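Local coordinates for CBS domain-containing protein CBSX1, chloroplastic (Arabidopsis thaliana, PDB 4GQW) that probably binds adenosine-containing ligands through its paired CBS domains and probably regulates the thioredoxin system of the chloroplast, at residues Pro22-Val26 / Asp27-Glu31; Gly3-Thr6 / Val7-Met11. One frame throughout, in Å; residues are numbered along the deposited sequence.

Contact 1: residues Pro22-Val26 / Asp27-Glu31; sequences PTTTV and DEALE
Thr25 and Glu28 meet where an extended segment turns into a helix: Thr25 keeps extended backbone angles, Val26 takes up helical ones, and the first helical bonds run from Ala29 N to Thr25 O (3.1 Å) and from Leu30 N to Val26 O (2.9 Å). This is a helix N-terminus closed by a capping box, in which two residues three apart exchange side-chain-to-backbone bonds. Thr25 is the N-cap. Its hydroxyl stands between its own backbone N and carbonyl carbon (chi1 79°), facing the first turn, and Thr25 OG1 accepts a weak bond from Glu28 N at 3.3 Å. In return the Glu28 side chain folds back across that of Thr25 at about a right angle. Its CG likewise lies between backbone N and carbonyl carbon (chi1 41°), and the chain then runs extended, bringing Glu28 OE1 to Thr25 N at 3.2 Å. That bond is almost straight and uses the anti lone pair of OE1. The two backbone N-H groups, of Thr25 and Glu28, thus each find a side-chain oxygen. The carboxylate beside the start of the helix is also likely to be favoured by the helix dipole. Just before the cap, the CG2 methyl of Thr24 packs on Glu28 CG at 3.5 Å, while the Thr24 hydroxyl bonds back to Lys21 O. Val26, the first helical residue, and Leu30, one turn later, lie side by side, with CG1 of Val26 and CD1 of Leu30 4.1 Å apart. Val26, Ala29 and Leu30 all pack on Leu59 of helix 56-59; Ala29 also touches Phe41 of strand 40-44, Val26 reaches Leu90 of helix 87-90, and Leu30 rests on Val138 of the second subunit.

Contact 2: residues Gly3-Thr6 / Val7-Met11; sequences GVYT and VGEFM
Thr6 and Glu9 pair across a single tight turn, the Glu9 side chain reaching back to the backbone N of Thr6. Glu9 CG lies opposite the carbonyl carbon, next to the backbone N (chi1 -67°), and the chain runs extended beyond it. Glu9 OE1 lies 3.1 Å from Thr6 N in a nearly straight bond, although the N-H arrives from above the carboxylate plane. A backbone bond returns from Glu9 N to Thr6 O at 3.2 Å, likewise well above the carbonyl plane. Thr6 OG1, set between its backbone N and carbonyl carbon, rests on Glu9 CG at 3.2 Å. A water 2.8 Å from Thr6 OG1 gives a weak hydrogen bond to Glu9 OE2, so both carboxylate oxygens are engaged. Tyr5 crosses the Glu9 side chain at about a right angle, with OE1 near the plane of its ring at the edge. Beyond it, Tyr5 CD1 touches the edge of the Phe10 ring at CE2, 4.1 Å away, and both rings touch Leu104 of helix 104-113. Glu9 therefore ties its own turn together, accepting from the backbone N-H of Thr6 and from a water, while two aromatic rings give the turn an apolar flank.

Overall arrangement
From the N terminus, contact 2 comes first, closing a short turn at residues 6-9, within 3-11, just before strand 12-13. The chain then passes through that strand and the following loop to contact 1, which starts helix 26-35. The two lie in series, neither nested nor crossed, on opposite sides of the chain's centre, with centres 32 Å apart. Contact 2 sets the N-terminal arm against helix 104-113 and strand 118-122, in the half of the chain that holds the second CBS motif. Contact 1 joins helix 26-35 to strand 40-44 and helix 56-59 of the first, and reaches the second subunit. Strand 12-13, the edge strand paired antiparallel with 128-133 in the mixed sheet, lies between them in sequence.

Contact 1: residues Pro22-Val26 / Asp27-Glu31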
loop_
_atom_site.group_PDB
_atom_site.type_symbol
_atom_site.label_atom_id
_atom_site.label_comp_id
_atom_site.label_asym_id
_atom_site.label_seq_id
_atom_site.Cartn_x
_atom_site.Cartn_y
_atom_site.Cartn_z
ATOM N N PRO A 22 -2.844 -19.176 9.638
ATOM C CA PRO A 22 -1.983 -20.027 8.807
ATOM C C PRO A 22 -2.778 -21.098 8.066
ATOM O O PRO A 22 -2.272 -21.692 7.115
ATOM C CB PRO A 22 -1.056 -20.694 9.830
ATOM C CG PRO A 22 -1.088 -19.812 11.011
ATOM C CD PRO A 22 -2.462 -19.233 11.059
ATOM N N THR A 23 -4.006 -21.346 8.506
ATOM C CA THR A 23 -4.852 -22.352 7.882
ATOM C C THR A 23 -5.512 -21.772 6.643
ATOM O O THR A 23 -6.025 -22.505 5.798
ATOM C CB THR A 23 -5.940 -22.832 8.850
ATOM O OG1 THR A 23 -6.853 -21.758 9.114
ATOM C CG2 THR A 23 -5.311 -23.287 10.153
ATOM N N THR A 24 -5.495 -20.446 6.546
ATOM C CA THR A 24 -6.110 -19.743 5.429
ATOM C C THR A 24 -5.431 -20.124 4.119
ATOM O O THR A 24 -4.205 -20.242 4.054
ATOM C CB THR A 24 -6.032 -18.214 5.626
ATOM O OG1 THR A 24 -6.500 -17.878 6.938
ATOM C CG2 THR A 24 -6.870 -17.490 4.595
ATOM N N THR A 25 -6.236 -20.340 3.085
ATOM C CA THR A 25 -5.710 -20.664 1.766
ATOM C C THR A 25 -5.312 -19.387 1.045
ATOM O O THR A 25 -5.811 -18.307 1.358
ATOM C CB THR A 25 -6.738 -21.419 0.899
ATOM O OG1 THR A 25 -7.680 -20.490 0.348
ATOM C CG2 THR A 25 -7.475 -22.458 1.724
ATOM N N VAL A 26 -4.412 -19.520 0.077
ATOM C CA VAL A 26 -3.937 -18.387 -0.704
ATOM C C VAL A 26 -5.097 -17.725 -1.433
ATOM O O VAL A 26 -5.125 -16.508 -1.600
ATOM C CB VAL A 26 -2.872 -18.834 -1.723
ATOM C CG1 VAL A 26 -2.371 -17.652 -2.535
ATOM C CG2 VAL A 26 -1.719 -19.515 -1.004
ATOM N N ASP A 27 -6.058 -18.543 -1.847
ATOM C CA ASP A 27 -7.250 -18.073 -2.537
ATOM C C ASP A 27 -8.005 -17.021 -1.735
ATOM O O ASP A 27 -8.108 -15.866 -2.149
ATOM C CB ASP A 27 -8.175 -19.254 -2.820
ATOM C CG ASP A 27 -8.544 -19.365 -4.279
ATOM O OD1 ASP A 27 -8.302 -20.438 -4.871
ATOM O OD2 ASP A 27 -9.083 -18.385 -4.832
ATOM N N GLU A 28 -8.533 -17.429 -0.587
ATOM C CA GLU A 28 -9.328 -16.532 0.240
ATOM C C GLU A 28 -8.502 -15.369 0.777
ATOM O O GLU A 28 -9.042 -14.304 1.062
ATOM C CB GLU A 28 -10.020 -17.296 1.374
ATOM C CG GLU A 28 -9.164 -18.356 2.033
ATOM C CD GLU A 28 -9.955 -19.243 2.971
ATOM O OE1 GLU A 28 -9.360 -20.167 3.564
ATOM O OE2 GLU A 28 -11.175 -19.017 3.113
ATOM N N ALA A 29 -7.195 -15.572 0.899
ATOM C CA ALA A 29 -6.292 -14.488 1.272
ATOM C C ALA A 29 -6.279 -13.415 0.187
ATOM O O ALA A 29 -6.430 -12.226 0.473
ATOM C CB ALA A 29 -4.889 -15.018 1.513
ATOM N N LEU A 30 -6.110 -13.843 -1.060
ATOM C CA LEU A 30 -6.129 -12.927 -2.193
ATOM C C LEU A 30 -7.476 -12.225 -2.294
ATOM O O LEU A 30 -7.541 -11.020 -2.547
ATOM C CB LEU A 30 -5.828 -13.670 -3.495
ATOM C CG LEU A 30 -4.401 -14.190 -3.678
ATOM C CD1 LEU A 30 -4.277 -14.946 -4.992
ATOM C CD2 LEU A 30 -3.402 -13.046 -3.619
ATOM N N GLU A 31 -8.549 -12.984 -2.091
ATOM C CA GLU A 31 -9.892 -12.423 -2.140
ATOM C C GLU A 31 -10.081 -11.359 -1.061
ATOM O O GLU A 31 -10.683 -10.317 -1.311
ATOM C CB GLU A 31 -10.947 -13.522 -2.002
ATOM C CG GLU A 31 -10.880 -14.588 -3.087
ATOM C CD GLU A 31 -12.112 -15.471 -3.119
ATOM O OE1 GLU A 31 -13.217 -14.940 -3.360
ATOM O OE2 GLU A 31 -11.977 -16.696 -2.903
#

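Contact 2: residues Gly3-Thr6 / Val7-Met11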
loop_
_atom_site.group_PDB
_atom_site.type_symbol
_atom_site.label_atom_id
_atom_site.label_comp_id
_atom_site.label_asym_id
_atom_site.label_seq_id
_atom_site.Cartn_x
_atom_site.Cartn_y
_atom_site.Cartn_z
ATOM N N GLY A 3 8.121 10.272 26.281
ATOM C CA GLY A 3 7.120 10.260 25.231
ATOM C C GLY A 3 5.718 10.145 25.790
ATOM O O GLY A 3 5.378 9.171 26.461
ATOM N N VAL A 4 4.896 11.145 25.503
ATOM C CA VAL A 4 3.554 11.206 26.059
ATOM C C VAL A 4 2.502 10.641 25.102
ATOM O O VAL A 4 1.449 10.174 25.535
ATOM C CB VAL A 4 3.199 12.641 26.479
ATOM C CG1 VAL A 4 3.866 12.981 27.805
ATOM C CG2 VAL A 4 3.614 13.626 25.399
ATOM N N TYR A 5 2.791 10.679 23.803
ATOM C CA TYR A 5 1.921 10.043 22.815
ATOM C C TYR A 5 2.281 8.568 22.690
ATOM O O TYR A 5 3.458 8.210 22.628
ATOM C CB TYR A 5 2.042 10.715 21.444
ATOM C CG TYR A 5 1.675 12.181 21.415
ATOM C CD1 TYR A 5 0.347 12.592 21.436
ATOM C CD2 TYR A 5 2.660 13.158 21.344
ATOM C CE1 TYR A 5 0.014 13.937 21.400
ATOM C CE2 TYR A 5 2.335 14.501 21.309
ATOM C CZ TYR A 5 1.014 14.885 21.336
ATOM O OH TYR A 5 0.695 16.222 21.300
ATOM N N THR A 6 1.265 7.714 22.651
ATOM C CA THR A 6 1.492 6.277 22.545
ATOM C C THR A 6 0.964 5.694 21.238
ATOM O O THR A 6 0.123 6.292 20.567
ATOM C CB THR A 6 0.870 5.514 23.726
ATOM O OG1 THR A 6 -0.543 5.742 23.754
ATOM C CG2 THR A 6 1.480 5.983 25.036
ATOM N N VAL A 7 1.471 4.518 20.888
ATOM C CA VAL A 7 1.091 3.834 19.659
ATOM C C VAL A 7 -0.390 3.471 19.667
ATOM O O VAL A 7 -1.074 3.579 18.651
ATOM C CB VAL A 7 1.953 2.566 19.457
ATOM C CG1 VAL A 7 1.402 1.705 18.337
ATOM C CG2 VAL A 7 3.395 2.959 19.178
ATOM N N GLY A 8 -0.884 3.069 20.834
ATOM C CA GLY A 8 -2.274 2.689 20.991
ATOM C C GLY A 8 -3.255 3.810 20.715
ATOM O O GLY A 8 -4.444 3.563 20.520
ATOM N N GLU A 9 -2.767 5.045 20.692
ATOM C CA GLU A 9 -3.634 6.191 20.447
ATOM C C GLU A 9 -3.855 6.459 18.963
ATOM O O GLU A 9 -4.826 7.115 18.587
ATOM C CB GLU A 9 -3.068 7.446 21.110
ATOM C CG GLU A 9 -3.082 7.402 22.620
ATOM C CD GLU A 9 -2.470 8.637 23.235
ATOM O OE1 GLU A 9 -1.461 9.138 22.695
ATOM O OE2 GLU A 9 -3.001 9.112 24.258
ATOM N N PHE A 10 -2.960 5.957 18.121
ATOM C CA PHE A 10 -3.032 6.271 16.699
ATOM C C PHE A 10 -2.976 5.054 15.783
ATOM O O PHE A 10 -2.987 5.193 14.562
ATOM C CB PHE A 10 -1.939 7.272 16.329
ATOM C CG PHE A 10 -2.076 8.593 17.028
ATOM C CD1 PHE A 10 -2.936 9.562 16.540
ATOM C CD2 PHE A 10 -1.355 8.859 18.181
ATOM C CE1 PHE A 10 -3.068 10.774 17.181
ATOM C CE2 PHE A 10 -1.482 10.071 18.826
ATOM C CZ PHE A 10 -2.340 11.030 18.325
ATOM N N MET A 11 -2.931 3.863 16.369
ATOM C CA MET A 11 -2.840 2.637 15.582
ATOM C C MET A 11 -4.180 2.278 14.965
ATOM O O MET A 11 -5.185 2.941 15.212
ATOM C CB MET A 11 -2.374 1.482 16.464
ATOM C CG MET A 11 -3.449 0.977 17.397
ATOM S SD MET A 11 -2.886 -0.345 18.472
ATOM C CE MET A 11 -4.406 -0.710 19.333
HETATM O O HOH W 1 -1.560 7.274 25.909
#